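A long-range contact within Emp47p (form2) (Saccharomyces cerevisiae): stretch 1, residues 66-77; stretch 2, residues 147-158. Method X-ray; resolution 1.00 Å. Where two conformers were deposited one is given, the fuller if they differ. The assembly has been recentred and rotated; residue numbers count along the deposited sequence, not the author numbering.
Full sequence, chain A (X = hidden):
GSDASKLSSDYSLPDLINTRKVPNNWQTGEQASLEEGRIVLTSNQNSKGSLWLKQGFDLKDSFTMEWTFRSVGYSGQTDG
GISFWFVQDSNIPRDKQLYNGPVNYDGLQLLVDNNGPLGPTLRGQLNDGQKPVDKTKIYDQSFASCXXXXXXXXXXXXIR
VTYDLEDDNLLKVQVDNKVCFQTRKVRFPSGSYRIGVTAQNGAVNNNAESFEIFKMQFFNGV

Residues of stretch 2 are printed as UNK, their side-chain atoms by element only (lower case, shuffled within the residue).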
# COMPACT_ATOMS: atom_id res chain seq x y z
N GLU A 66 -3.10 6.69 -5.90
CA GLU A 66 -3.53 5.58 -6.75
C GLU A 66 -2.36 4.65 -6.95
O GLU A 66 -1.34 5.03 -7.55
CB GLU A 66 -4.02 6.08 -8.10
CG GLU A 66 -5.24 6.95 -8.03
CD GLU A 66 -5.77 7.51 -9.29
OE1 GLU A 66 -5.16 7.28 -10.36
OE2 GLU A 66 -6.82 8.19 -9.25
N TRP A 67 -2.51 3.41 -6.50
CA TRP A 67 -1.46 2.36 -6.67
C TRP A 67 -1.92 1.38 -7.71
O TRP A 67 -3.03 0.84 -7.62
CB TRP A 67 -1.29 1.63 -5.33
CG TRP A 67 -0.56 2.35 -4.26
CD1 TRP A 67 -1.07 3.01 -3.20
CD2 TRP A 67 0.89 2.46 -4.13
NE1 TRP A 67 -0.05 3.53 -2.41
CE2 TRP A 67 1.14 3.19 -2.97
CE3 TRP A 67 1.95 1.95 -4.92
CZ2 TRP A 67 2.46 3.47 -2.53
CZ3 TRP A 67 3.24 2.26 -4.46
CH2 TRP A 67 3.46 3.00 -3.31
N THR A 68 -1.03 1.08 -8.66
CA THR A 68 -1.30 0.08 -9.68
C THR A 68 -0.33 -1.11 -9.41
O THR A 68 0.89 -0.93 -9.49
CB THR A 68 -1.07 0.66 -11.08
OG1 THR A 68 -1.90 1.79 -11.28
CG2 THR A 68 -1.42 -0.37 -12.14
N PHE A 69 -0.91 -2.26 -9.09
CA PHE A 69 -0.08 -3.40 -8.61
C PHE A 69 -0.66 -4.69 -9.13
O PHE A 69 -1.83 -4.76 -9.55
CB PHE A 69 0.06 -3.42 -7.09
CG PHE A 69 -1.14 -4.10 -6.42
CD1 PHE A 69 -1.02 -5.41 -5.94
CD2 PHE A 69 -2.37 -3.46 -6.30
CE1 PHE A 69 -2.09 -6.06 -5.38
CE2 PHE A 69 -3.44 -4.12 -5.73
CZ PHE A 69 -3.32 -5.42 -5.25
N ARG A 70 0.11 -5.76 -9.02
CA ARG A 70 -0.44 -7.08 -9.31
C ARG A 70 0.29 -8.11 -8.43
O ARG A 70 1.32 -7.85 -7.84
CB ARG A 70 -0.33 -7.47 -10.79
CG ARG A 70 1.12 -7.69 -11.26
CD ARG A 70 1.10 -8.02 -12.75
NE ARG A 70 2.50 -8.35 -13.13
CZ ARG A 70 2.84 -8.71 -14.33
NH1 ARG A 70 1.94 -8.79 -15.28
NH2 ARG A 70 4.12 -9.00 -14.57
N SER A 71 -0.36 -9.29 -8.40
CA SER A 71 0.26 -10.49 -7.85
C SER A 71 0.22 -11.56 -8.92
O SER A 71 -0.86 -11.87 -9.47
CB SER A 71 -0.54 -11.00 -6.62
OG SER A 71 -0.02 -12.29 -6.31
N VAL A 72 1.41 -12.13 -9.21
CA VAL A 72 1.49 -13.20 -10.20
C VAL A 72 2.29 -14.37 -9.60
O VAL A 72 3.09 -14.20 -8.69
CB VAL A 72 2.13 -12.74 -11.55
CG1 VAL A 72 1.17 -11.77 -12.24
CG2 VAL A 72 3.48 -12.10 -11.32
N GLY A 73 2.07 -15.54 -10.20
CA GLY A 73 2.94 -16.69 -9.94
C GLY A 73 2.45 -17.67 -8.91
O GLY A 73 3.12 -18.72 -8.77
N TYR A 74 1.34 -17.40 -8.22
CA TYR A 74 0.90 -18.34 -7.21
C TYR A 74 -0.61 -18.13 -6.91
O TYR A 74 -1.09 -17.02 -6.78
CB TYR A 74 1.64 -18.14 -5.88
CG TYR A 74 1.28 -19.18 -4.86
CD1 TYR A 74 1.74 -20.49 -5.01
CD2 TYR A 74 0.46 -18.90 -3.78
CE1 TYR A 74 1.42 -21.47 -4.12
CE2 TYR A 74 0.14 -19.92 -2.87
CZ TYR A 74 0.62 -21.19 -3.04
OH TYR A 74 0.29 -22.15 -2.13
N SER A 75 -1.31 -19.25 -6.80
CA SER A 75 -2.71 -19.21 -6.33
C SER A 75 -2.81 -20.17 -5.15
O SER A 75 -2.44 -21.33 -5.26
CB SER A 75 -3.62 -19.79 -7.42
OG SER A 75 -4.95 -19.87 -6.98
N GLY A 76 -3.32 -19.66 -4.05
CA GLY A 76 -3.52 -20.46 -2.83
C GLY A 76 -3.37 -19.54 -1.60
O GLY A 76 -2.80 -18.49 -1.58
N GLN A 77 -4.01 -19.91 -0.53
CA GLN A 77 -3.87 -19.15 0.71
C GLN A 77 -2.47 -19.17 1.23
O GLN A 77 -1.79 -20.19 1.28
CB GLN A 77 -4.85 -19.73 1.74
CG GLN A 77 -4.81 -18.77 2.98
CD GLN A 77 -5.96 -19.38 3.86
OE1 GLN A 77 -6.24 -18.99 4.94
NE2 GLN A 77 -6.65 -20.33 3.18
N UNK A 147 -14.17 -7.59 -0.03
CA UNK A 147 -13.59 -8.70 -0.79
C UNK A 147 -12.84 -8.13 -1.98
O UNK A 147 -13.29 -7.18 -2.63
c UNK A 147 -15.58 -10.22 -0.14
c UNK A 147 -16.64 -11.13 -0.76
c UNK A 147 -14.76 -10.96 0.90
c UNK A 147 -14.70 -9.65 -1.27
N UNK A 148 -11.68 -8.73 -2.28
CA UNK A 148 -10.89 -8.30 -3.41
C UNK A 148 -10.03 -9.47 -3.89
O UNK A 148 -9.08 -9.87 -3.23
s UNK A 148 -7.87 -5.56 -3.92
c UNK A 148 -7.13 -5.44 -5.53
c UNK A 148 -9.29 -6.67 -4.33
c UNK A 148 -9.97 -7.13 -3.03
N UNK A 149 -10.37 -10.01 -5.07
CA UNK A 149 -9.50 -11.05 -5.63
C UNK A 149 -8.26 -10.36 -6.26
O UNK A 149 -8.34 -9.33 -6.93
N UNK A 150 -7.10 -10.93 -6.02
CA UNK A 150 -5.84 -10.35 -6.51
C UNK A 150 -4.85 -11.37 -7.02
O UNK A 150 -3.92 -11.01 -7.74
c UNK A 150 -4.78 -10.23 -4.25
c UNK A 150 -5.17 -9.41 -5.45
o UNK A 150 -3.67 -12.59 -0.99
c UNK A 150 -3.08 -11.51 -3.07
c UNK A 150 -3.47 -10.75 -4.13
c UNK A 150 -5.69 -10.52 -3.21
c UNK A 150 -3.98 -11.80 -2.05
c UNK A 150 -5.27 -11.31 -2.15
N UNK A 151 -4.92 -12.64 -6.61
CA UNK A 151 -3.82 -13.55 -6.95
C UNK A 151 -3.90 -13.98 -8.39
O UNK A 151 -4.99 -14.09 -8.96
c UNK A 151 -3.85 -14.88 -6.13
n UNK A 151 -2.13 -16.09 -3.26
c UNK A 151 -3.21 -15.97 -4.01
o UNK A 151 -4.00 -16.88 -4.16
c UNK A 151 -3.43 -14.64 -4.68
N UNK A 152 -2.72 -14.27 -8.93
CA UNK A 152 -2.63 -15.02 -10.18
C UNK A 152 -3.35 -14.31 -11.32
O UNK A 152 -4.03 -14.93 -12.15
c UNK A 152 -2.85 -17.42 -11.05
o UNK A 152 -3.68 -18.35 -11.25
c UNK A 152 -3.16 -16.46 -9.94
o UNK A 152 -1.82 -17.30 -11.75
N UNK A 153 -3.16 -13.00 -11.40
CA UNK A 153 -3.60 -12.25 -12.59
C UNK A 153 -2.52 -11.28 -12.98
O UNK A 153 -2.04 -10.48 -12.19
o UNK A 153 -5.22 -10.72 -13.51
c UNK A 153 -4.90 -11.48 -12.36
N UNK A 154 -2.16 -11.33 -14.29
CA UNK A 154 -1.17 -10.43 -14.83
C UNK A 154 -1.71 -9.05 -15.13
O UNK A 154 -0.92 -8.16 -15.43
o UNK A 154 0.15 -12.20 -15.84
c UNK A 154 -0.65 -11.07 -16.17
N UNK A 155 -3.04 -8.85 -15.02
CA UNK A 155 -3.67 -7.56 -15.27
C UNK A 155 -3.71 -6.81 -13.96
O UNK A 155 -4.28 -7.34 -12.96
c UNK A 155 -5.82 -6.44 -16.00
c UNK A 155 -5.19 -8.61 -17.05
c UNK A 155 -5.09 -7.79 -15.77
N UNK A 156 -3.07 -5.67 -13.83
CA UNK A 156 -2.91 -5.05 -12.52
C UNK A 156 -4.18 -4.39 -12.02
O UNK A 156 -5.01 -3.93 -12.82
c UNK A 156 -2.13 -3.53 -14.20
c UNK A 156 -2.43 -4.85 -14.91
c UNK A 156 -1.83 -3.98 -12.79
N UNK A 157 -4.35 -4.39 -10.72
CA UNK A 157 -5.45 -3.70 -10.04
C UNK A 157 -5.04 -2.30 -9.71
O UNK A 157 -3.85 -2.02 -9.51
c UNK A 157 -5.78 -4.45 -8.75
o UNK A 157 -6.21 -5.77 -8.94
N UNK A 158 -6.08 -1.43 -9.56
CA UNK A 158 -5.82 -0.06 -9.16
C UNK A 158 -6.55 0.24 -7.85
O UNK A 158 -7.77 0.18 -7.79
c UNK A 158 -5.78 2.35 -9.90
o UNK A 158 -5.82 0.54 -11.51
c UNK A 158 -6.32 0.95 -10.22
O HOH W 1 -4.01 1.94 -12.95
O HOH W 2 -2.93 -9.47 -9.73
O HOH W 3 -0.16 -14.62 -7.74
O HOH W 4 0.10 -15.62 -12.30

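Position 147 carries four carbons forked at the second and lies out of reach of stretch 1; the fork makes it Leu147. Position 148 has an unbranched chain of two carbons, a sulfur and a terminal carbon, which is Met148. Its CA-to-CB bond points toward stretch 1 and the all-t chain runs out extended, so that CE meets the edge of the Phe69 ring, 3.8 Å from Phe69 CZ, an apolar contact suited to a long, flexible side chain.

Position 149 has no side-chain atoms: Gly149, touching nothing here. Position 150 bears one carbon and a six-carbon ring with an oxygen, hence Tyr150. Its CB lies 4.4 Å from Phe69 CZ, while Ser71 CB approaches the ring edge, 3.9 Å from CD1; a small serine fits beside the broad ring.

At position 151 three carbons end in one oxygen and one nitrogen, the amide of Gln151. Its reach lets it treat Gly76 almost as a neighbouring strand would: Gly76 N donates to OE1 at 2.9 Å, and NE2 donates to Gly76 O at 3.0 Å. An amide suits the place because it both accepts and donates.

Position 152 has two carbons, the second with two oxygens: Asp152. Water 4 donates to OD2 and accepts from Gly73 N, so the acid is linked to the turn through solvent. Its phi and psi, 59° and 44°, put it in the left-handed region; the chain turns its corner later, at 154 and 155.

Position 153, one carbon and one oxygen, is Ser153; OG accepts from the N of position 155 at 3.2 Å, holding the local bend. Position 154 has the same composition and is Ser154. Its carbonyl O receives Arg70 NH1 at 2.9 Å, near the guanidinium plane, and its side chain stays small beside the arginine and Val72.

Position 155 has one carbon carrying two more, Val155, which points away. Position 156 closes three carbons onto its own nitrogen: Pro156. Lacking an amide proton, it presents carbon instead, CB lying 3.7 Å from Thr68 CG2.

Position 157, one carbon and one oxygen, is Ser157, whose CB packs 3.8 Å from Phe69 CE2. Position 158 has a carbon bearing an oxygen and a carbon: Thr158. Water 1 bridges its OG1 and Thr68 OG1, 2.7 Å from each.

The contact works as an antiparallel pairing extended by side chains. Phe69 N donates to Ser157 O at 3.0 Å and Ser157 N to Phe69 O at 2.8 Å. Beyond the corner, Arg70, Gln151 and ordered waters carry the attachment on where regular pairing gives out.

Stretch 2 (147-158) LMGYQDSSVPST
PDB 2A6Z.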